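Local coordinates for long form salivary protein D7L1 (Culex quinquefasciatus, PDB 6V4C) that binds and sequesters adenine nucleotides, chiefly ATP and ADP, in mosquito saliva, inhibiting platelet aggregation and host hemostasis during blood feeding, at residues A[168-173]-A[288-293]. Numbering follows the deposited sequence.
Sequences NVRKHG and ALDSEA. With ZN (zinc ion), chain L.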
loop_
_atom_site.group_PDB
_atom_site.type_symbol
_atom_site.label_atom_id
_atom_site.label_comp_id
_atom_site.label_asym_id
_atom_site.label_seq_id
_atom_site.Cartn_x
_atom_site.Cartn_y
_atom_site.Cartn_z
ATOM N N ASN A 168 -14.923 21.638 1.884
ATOM C CA ASN A 168 -13.679 22.334 2.202
ATOM C C ASN A 168 -12.493 21.380 2.176
ATOM O O ASN A 168 -11.404 21.749 1.719
ATOM C CB ASN A 168 -13.788 23.035 3.556
ATOM C CG ASN A 168 -14.619 24.301 3.492
ATOM O OD1 ASN A 168 -14.810 24.880 2.422
ATOM N ND2 ASN A 168 -15.115 24.743 4.645
ATOM N N VAL A 169 -12.683 20.149 2.663
ATOM C CA VAL A 169 -11.631 19.139 2.578
ATOM C C VAL A 169 -11.280 18.863 1.122
ATOM O O VAL A 169 -10.105 18.771 0.754
ATOM C CB VAL A 169 -12.054 17.853 3.311
ATOM C CG1 VAL A 169 -11.016 16.755 3.106
ATOM C CG2 VAL A 169 -12.259 18.124 4.790
ATOM N N ARG A 170 -12.304 18.729 0.275
ATOM C CA ARG A 170 -12.066 18.506 -1.149
ATOM C C ARG A 170 -11.353 19.694 -1.781
ATOM O O ARG A 170 -10.445 19.519 -2.601
ATOM C CB ARG A 170 -13.398 18.258 -1.859
ATOM C CG ARG A 170 -14.081 16.943 -1.512
ATOM C CD ARG A 170 -13.275 15.765 -2.021
ATOM N NE ARG A 170 -12.763 16.010 -3.366
ATOM C CZ ARG A 170 -11.737 15.358 -3.902
ATOM N NH1 ARG A 170 -11.114 14.419 -3.205
ATOM N NH2 ARG A 170 -11.326 15.653 -5.128
ATOM N N LYS A 171 -11.745 20.910 -1.403
ATOM C CA LYS A 171 -11.274 22.113 -2.080
ATOM C C LYS A 171 -9.876 22.518 -1.626
ATOM O O LYS A 171 -9.039 22.893 -2.453
ATOM C CB LYS A 171 -12.268 23.246 -1.827
ATOM C CG LYS A 171 -12.131 24.461 -2.729
ATOM C CD LYS A 171 -13.306 25.409 -2.517
ATOM C CE LYS A 171 -13.301 26.549 -3.519
ATOM N NZ LYS A 171 -14.614 27.254 -3.543
ATOM N N HIS A 172 -9.602 22.446 -0.324
ATOM C CA HIS A 172 -8.352 22.949 0.222
ATOM C C HIS A 172 -7.504 21.890 0.911
ATOM O O HIS A 172 -6.405 22.214 1.375
ATOM C CB HIS A 172 -8.628 24.108 1.190
ATOM C CG HIS A 172 -9.590 25.124 0.655
ATOM N ND1 HIS A 172 -9.243 26.045 -0.310
ATOM C CD2 HIS A 172 -10.889 25.362 0.953
ATOM C CE1 HIS A 172 -10.286 26.808 -0.584
ATOM N NE2 HIS A 172 -11.300 26.412 0.166
ATOM N N GLY A 173 -7.973 20.647 1.002
ATOM C CA GLY A 173 -7.197 19.600 1.637
ATOM C C GLY A 173 -7.073 19.698 3.138
ATOM O O GLY A 173 -6.264 18.976 3.726
ATOM N N ALA A 288 -13.858 14.877 -11.127
ATOM C CA ALA A 288 -14.739 13.721 -10.987
ATOM C C ALA A 288 -14.826 13.269 -9.534
ATOM O O ALA A 288 -15.885 12.824 -9.076
ATOM C CB ALA A 288 -14.262 12.581 -11.889
ATOM N N LEU A 289 -13.721 13.384 -8.791
ATOM C CA LEU A 289 -13.732 13.013 -7.377
ATOM C C LEU A 289 -14.532 14.012 -6.547
ATOM O O LEU A 289 -15.192 13.628 -5.573
ATOM C CB LEU A 289 -12.300 12.886 -6.855
ATOM C CG LEU A 289 -11.522 11.660 -7.333
ATOM C CD1 LEU A 289 -10.023 11.881 -7.210
ATOM C CD2 LEU A 289 -11.947 10.429 -6.543
ATOM N N ASP A 290 -14.478 15.296 -6.908
ATOM C CA ASP A 290 -15.353 16.283 -6.280
ATOM C C ASP A 290 -16.816 15.911 -6.494
ATOM O O ASP A 290 -17.626 15.947 -5.560
ATOM C CB ASP A 290 -15.092 17.673 -6.870
ATOM C CG ASP A 290 -13.726 18.234 -6.505
ATOM O OD1 ASP A 290 -13.105 17.757 -5.532
ATOM O OD2 ASP A 290 -13.282 19.174 -7.196
ATOM N N SER A 291 -17.168 15.558 -7.731
ATOM C CA SER A 291 -18.547 15.205 -8.051
ATOM C C SER A 291 -18.984 13.955 -7.299
ATOM O O SER A 291 -20.125 13.871 -6.831
ATOM C CB SER A 291 -18.683 14.996 -9.557
ATOM O OG SER A 291 -19.978 14.530 -9.887
ATOM N N GLU A 292 -18.086 12.975 -7.180
ATOM C CA GLU A 292 -18.379 11.765 -6.419
ATOM C C GLU A 292 -18.747 12.093 -4.977
ATOM O O GLU A 292 -19.621 11.445 -4.388
ATOM C CB GLU A 292 -17.160 10.845 -6.469
ATOM C CG GLU A 292 -17.306 9.527 -5.743
ATOM C CD GLU A 292 -16.040 8.696 -5.826
ATOM O OE1 GLU A 292 -15.009 9.116 -5.256
ATOM O OE2 GLU A 292 -16.070 7.631 -6.476
ATOM N N ALA A 293 -18.092 13.094 -4.392
ATOM C CA ALA A 293 -18.405 13.534 -3.040
ATOM C C ALA A 293 -19.561 14.523 -2.994
ATOM O O ALA A 293 -19.889 15.018 -1.909
ATOM C CB ALA A 293 -17.164 14.144 -2.381
HETATM ZN ZN ZN L . -7.334 26.550 -1.016
#
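Arg170 reaches from helix 164-172 to Asp290 on helix 279-292 and forms a salt bridge. The grip is side-on, with two nitrogens on one oxygen. Arg170 NE donates to Asp290 OD1 at 2.8 Å. Arg170 NH2 donates to the same Asp290 OD1, also at 2.8 Å. Both bonds are bent, with N-H...O angles of 145° and 143°. The oxygen lies in the guanidinium plane, but the carboxylate is turned 66° from that plane. NE meets OD1 nearly along its C-O bond, while NH2 comes from above the carboxylate plane. The arginine chain bends at both chi2 and chi3, which brings its NE edge round to the aspartate.

The tight part lies beside this bridge. Leu289, a buried residue, sets its CB over one guanidinium face, 3.4 Å from Arg170 NH2. Ala293 makes a looser, still buried contact, its CB 4.2 Å from Arg170 CD. The solvent side is at the bridge itself, where Arg170 and Asp290 are both partly exposed. Outside the two segments, Arg170 NH1 makes a second salt bridge, to Glu260 on helix 249-263, which probably helps fix the rotation of the group. Farther along helix 164-172, His172 ND1 binds zinc at 2.1 Å, together with Glu249.

The contact is an interhelical salt bridge. It joins helix 279-292, near the C-terminus, to helix 164-172 of the second odorant-binding-protein-like unit in this all-helical D7 fold.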